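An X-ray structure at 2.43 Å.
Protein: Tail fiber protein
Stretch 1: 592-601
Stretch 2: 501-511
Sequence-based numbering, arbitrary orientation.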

# COMPACT_ATOMS: atom_id res chain seq x y z
N LEU A 592 -40.94 0.06 -44.83
CA LEU A 592 -41.71 -0.66 -43.82
C LEU A 592 -41.69 0.06 -42.47
O LEU A 592 -42.69 0.05 -41.74
CB LEU A 592 -41.17 -2.08 -43.67
CG LEU A 592 -41.88 -3.05 -42.72
CD1 LEU A 592 -42.09 -4.38 -43.42
CD2 LEU A 592 -41.08 -3.23 -41.45
N TYR A 593 -40.57 0.69 -42.12
CA TYR A 593 -40.40 1.28 -40.80
C TYR A 593 -40.96 2.69 -40.67
O TYR A 593 -40.98 3.23 -39.56
CB TYR A 593 -38.91 1.28 -40.42
CG TYR A 593 -38.27 -0.08 -40.57
CD1 TYR A 593 -38.49 -1.08 -39.63
CD2 TYR A 593 -37.46 -0.38 -41.65
CE1 TYR A 593 -37.92 -2.33 -39.76
CE2 TYR A 593 -36.88 -1.62 -41.79
CZ TYR A 593 -37.11 -2.59 -40.84
OH TYR A 593 -36.53 -3.83 -40.96
N GLY A 594 -41.41 3.29 -41.76
CA GLY A 594 -41.94 4.63 -41.71
C GLY A 594 -40.87 5.68 -41.93
O GLY A 594 -39.80 5.43 -42.49
N ALA A 595 -41.18 6.89 -41.47
CA ALA A 595 -40.32 8.04 -41.69
C ALA A 595 -39.42 8.30 -40.49
O ALA A 595 -39.68 7.84 -39.38
CB ALA A 595 -41.17 9.29 -41.99
N THR A 596 -38.34 9.03 -40.75
CA THR A 596 -37.44 9.45 -39.68
C THR A 596 -38.14 10.47 -38.79
O THR A 596 -38.60 11.51 -39.27
CB THR A 596 -36.16 10.05 -40.27
OG1 THR A 596 -35.51 9.07 -41.09
CG2 THR A 596 -35.22 10.51 -39.17
N ALA A 597 -38.21 10.17 -37.49
CA ALA A 597 -38.93 11.02 -36.55
C ALA A 597 -38.01 11.89 -35.70
O ALA A 597 -38.50 12.84 -35.07
CB ALA A 597 -39.81 10.18 -35.63
N LYS A 598 -36.71 11.61 -35.67
CA LYS A 598 -35.83 12.35 -34.77
C LYS A 598 -34.39 12.17 -35.20
O LYS A 598 -34.04 11.22 -35.92
CB LYS A 598 -35.99 11.89 -33.32
CG LYS A 598 -35.71 10.41 -33.12
CD LYS A 598 -36.18 9.95 -31.75
CE LYS A 598 -36.51 8.48 -31.74
NZ LYS A 598 -37.02 8.03 -30.42
N VAL A 599 -33.55 13.09 -34.74
CA VAL A 599 -32.11 12.98 -34.84
C VAL A 599 -31.59 12.75 -33.42
O VAL A 599 -31.74 13.61 -32.55
CB VAL A 599 -31.47 14.22 -35.47
CG1 VAL A 599 -29.96 14.17 -35.34
CG2 VAL A 599 -31.89 14.32 -36.93
N PHE A 600 -31.00 11.57 -33.19
CA PHE A 600 -30.40 11.22 -31.91
C PHE A 600 -28.90 11.47 -31.99
O PHE A 600 -28.19 10.79 -32.73
CB PHE A 600 -30.70 9.77 -31.55
CG PHE A 600 -30.45 9.44 -30.11
CD1 PHE A 600 -31.22 10.01 -29.10
CD2 PHE A 600 -29.45 8.55 -29.75
CE1 PHE A 600 -30.99 9.70 -27.77
CE2 PHE A 600 -29.22 8.23 -28.42
CZ PHE A 600 -29.98 8.80 -27.43
N SER A 601 -28.41 12.45 -31.24
CA SER A 601 -27.04 12.92 -31.37
C SER A 601 -26.22 12.49 -30.16
O SER A 601 -26.57 12.83 -29.02
CB SER A 601 -27.01 14.43 -31.54
OG SER A 601 -27.63 14.81 -32.76
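Stretch 2, residues 501-511: QMKTASNVVLG

A strand that pairs with a distant segment of its own chain must satisfy its backbone and fit its side chains at once, and the contact between 501-511 and 592-601 in this tail fiber protein illustrates how the two demands are met together. Stretch 2 enters as a β-strand at 501-503, passes through a type I turn from Thr-504 to Asn-507, and returns as a strand at 509-511. Its first arm runs antiparallel to the strand 598-601, the N-to-C directions making an angle of 147° and the axes approaching to 4.7 Å.

The register is set by main-chain hydrogen bonds. Gln-501 and Phe-600 form a closed pair, Gln-501 N to Phe-600 O at 2.7 Å and Phe-600 N to Gln-501 O at 2.9 Å. Two residues along, Lys-503 N reaches Lys-598 O at 3.1 Å, while Lys-503 O accepts from both Ala-597 N at 2.7 Å and Lys-598 N at 3.1 Å. This shared carbonyl lies where stretch 1, with Ala-597 at phi/psi -103/-14, departs from extended geometry.

Alternation then sorts the side chains. On one face Val-599 meets selenomethionine Met-502, CG2 to SE at 3.6 Å, across a non-hydrogen-bonded pair whose CA atoms are 4.6 Å apart. On the other lie Lys-598, Phe-600, Gln-501 and Lys-503. Here the Phe-600 ring has Gln-501 OE1 at its edge, 4.1 Å from CD2, and the same CD2 comes within 3.5 Å of Lys-503 NZ.

Beyond the paired strands, small groups fill small spaces. The methyl CG2 of Thr-504 nestles among carbonyls of stretch 1, 3.3 Å from Ala-595 O and 3.6 Å from Tyr-593 O. In a reciprocal fit, Thr-596 CG2 packs 3.6 Å from Met-502 CB and 3.4 Å from Lys-503 O. Ala-597 points toward the turn, its CB 3.6 Å from Ala-505 N; Lys-598 reaches it with a long side chain, placing NZ 2.7 Å from Asn-507 OD1 in a hydrogen bond.

An aromatic knob lies at the other end of the contact. Tyr-593 points toward stretch 2 and receives Val-508 over one ring face, CG1 lying 4.1 Å from the ring centroid and 3.8 Å from Tyr-593 CG. Leu-510 adds to the apolar patch, its CD2 4.5 Å from Tyr-593 CD2, while its CD1 lies against polar atoms, 3.6 Å from Gly-594 O and 3.9 Å from Thr-596 OG1. Together the stretches bury 756 Å², an example of strand pairing supplying the register and the turn and loop supplying much of the relief.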

# COMPACT_ATOMS: atom_id res chain seq x y z
N GLN A 501 -27.67 9.86 -35.25
CA GLN A 501 -28.38 8.67 -35.69
C GLN A 501 -29.82 9.07 -35.97
O GLN A 501 -30.56 9.45 -35.05
CB GLN A 501 -28.30 7.56 -34.63
CG GLN A 501 -26.91 6.95 -34.51
CD GLN A 501 -26.80 5.96 -33.36
OE1 GLN A 501 -27.04 6.30 -32.20
NE2 GLN A 501 -26.42 4.73 -33.68
N MSE A 502 -30.22 9.01 -37.24
CA MSE A 502 -31.60 9.33 -37.61
C MSE A 502 -32.47 8.11 -37.38
O MSE A 502 -32.21 7.03 -37.92
CB MSE A 502 -31.70 9.80 -39.06
CG MSE A 502 -30.42 10.39 -39.63
SE MSE A 502 -29.74 11.94 -38.65
CE MSE A 502 -27.99 12.05 -39.49
N LYS A 503 -33.51 8.28 -36.56
CA LYS A 503 -34.34 7.17 -36.12
C LYS A 503 -35.80 7.48 -36.37
O LYS A 503 -36.21 8.64 -36.46
CB LYS A 503 -34.12 6.86 -34.63
CG LYS A 503 -32.67 6.61 -34.25
CD LYS A 503 -32.55 6.31 -32.77
CE LYS A 503 -31.11 6.08 -32.36
NZ LYS A 503 -31.04 5.67 -30.93
N THR A 504 -36.59 6.41 -36.49
CA THR A 504 -38.04 6.52 -36.57
C THR A 504 -38.60 6.72 -35.17
O THR A 504 -37.87 6.91 -34.20
CB THR A 504 -38.62 5.27 -37.23
OG1 THR A 504 -38.37 4.14 -36.40
CG2 THR A 504 -38.01 5.05 -38.60
N ALA A 505 -39.93 6.67 -35.05
CA ALA A 505 -40.55 6.78 -33.73
C ALA A 505 -40.17 5.61 -32.84
O ALA A 505 -39.98 5.80 -31.63
CB ALA A 505 -42.07 6.88 -33.87
N SER A 506 -40.02 4.41 -33.40
CA SER A 506 -39.65 3.22 -32.66
C SER A 506 -38.14 3.01 -32.60
O SER A 506 -37.69 1.90 -32.28
CB SER A 506 -40.33 1.98 -33.26
OG SER A 506 -39.94 1.79 -34.60
N ASN A 507 -37.35 4.04 -32.92
CA ASN A 507 -35.89 4.01 -32.78
C ASN A 507 -35.24 3.00 -33.72
O ASN A 507 -34.32 2.28 -33.35
CB ASN A 507 -35.48 3.76 -31.33
CG ASN A 507 -35.88 4.90 -30.42
OD1 ASN A 507 -35.25 5.95 -30.43
ND2 ASN A 507 -36.94 4.70 -29.64
N VAL A 508 -35.72 2.97 -34.95
CA VAL A 508 -35.08 2.23 -36.03
C VAL A 508 -34.16 3.19 -36.77
O VAL A 508 -34.61 4.24 -37.25
CB VAL A 508 -36.13 1.61 -36.98
CG1 VAL A 508 -35.46 1.00 -38.20
CG2 VAL A 508 -36.96 0.58 -36.24
N VAL A 509 -32.88 2.85 -36.84
CA VAL A 509 -31.89 3.75 -37.44
C VAL A 509 -31.99 3.66 -38.96
O VAL A 509 -31.72 2.61 -39.55
CB VAL A 509 -30.47 3.41 -36.95
CG1 VAL A 509 -29.44 4.25 -37.70
CG2 VAL A 509 -30.36 3.63 -35.45
N LEU A 510 -32.37 4.78 -39.59
CA LEU A 510 -32.45 4.87 -41.04
C LEU A 510 -31.32 5.67 -41.66
O LEU A 510 -31.20 5.70 -42.89
CB LEU A 510 -33.79 5.51 -41.46
CG LEU A 510 -35.06 4.70 -41.17
CD1 LEU A 510 -36.26 5.35 -41.83
CD2 LEU A 510 -34.90 3.26 -41.63
N GLY A 511 -30.49 6.33 -40.85
CA GLY A 511 -29.37 7.09 -41.36
C GLY A 511 -28.38 7.38 -40.25
O GLY A 511 -28.67 7.22 -39.07
O HOH W 1 -26.39 8.87 -31.56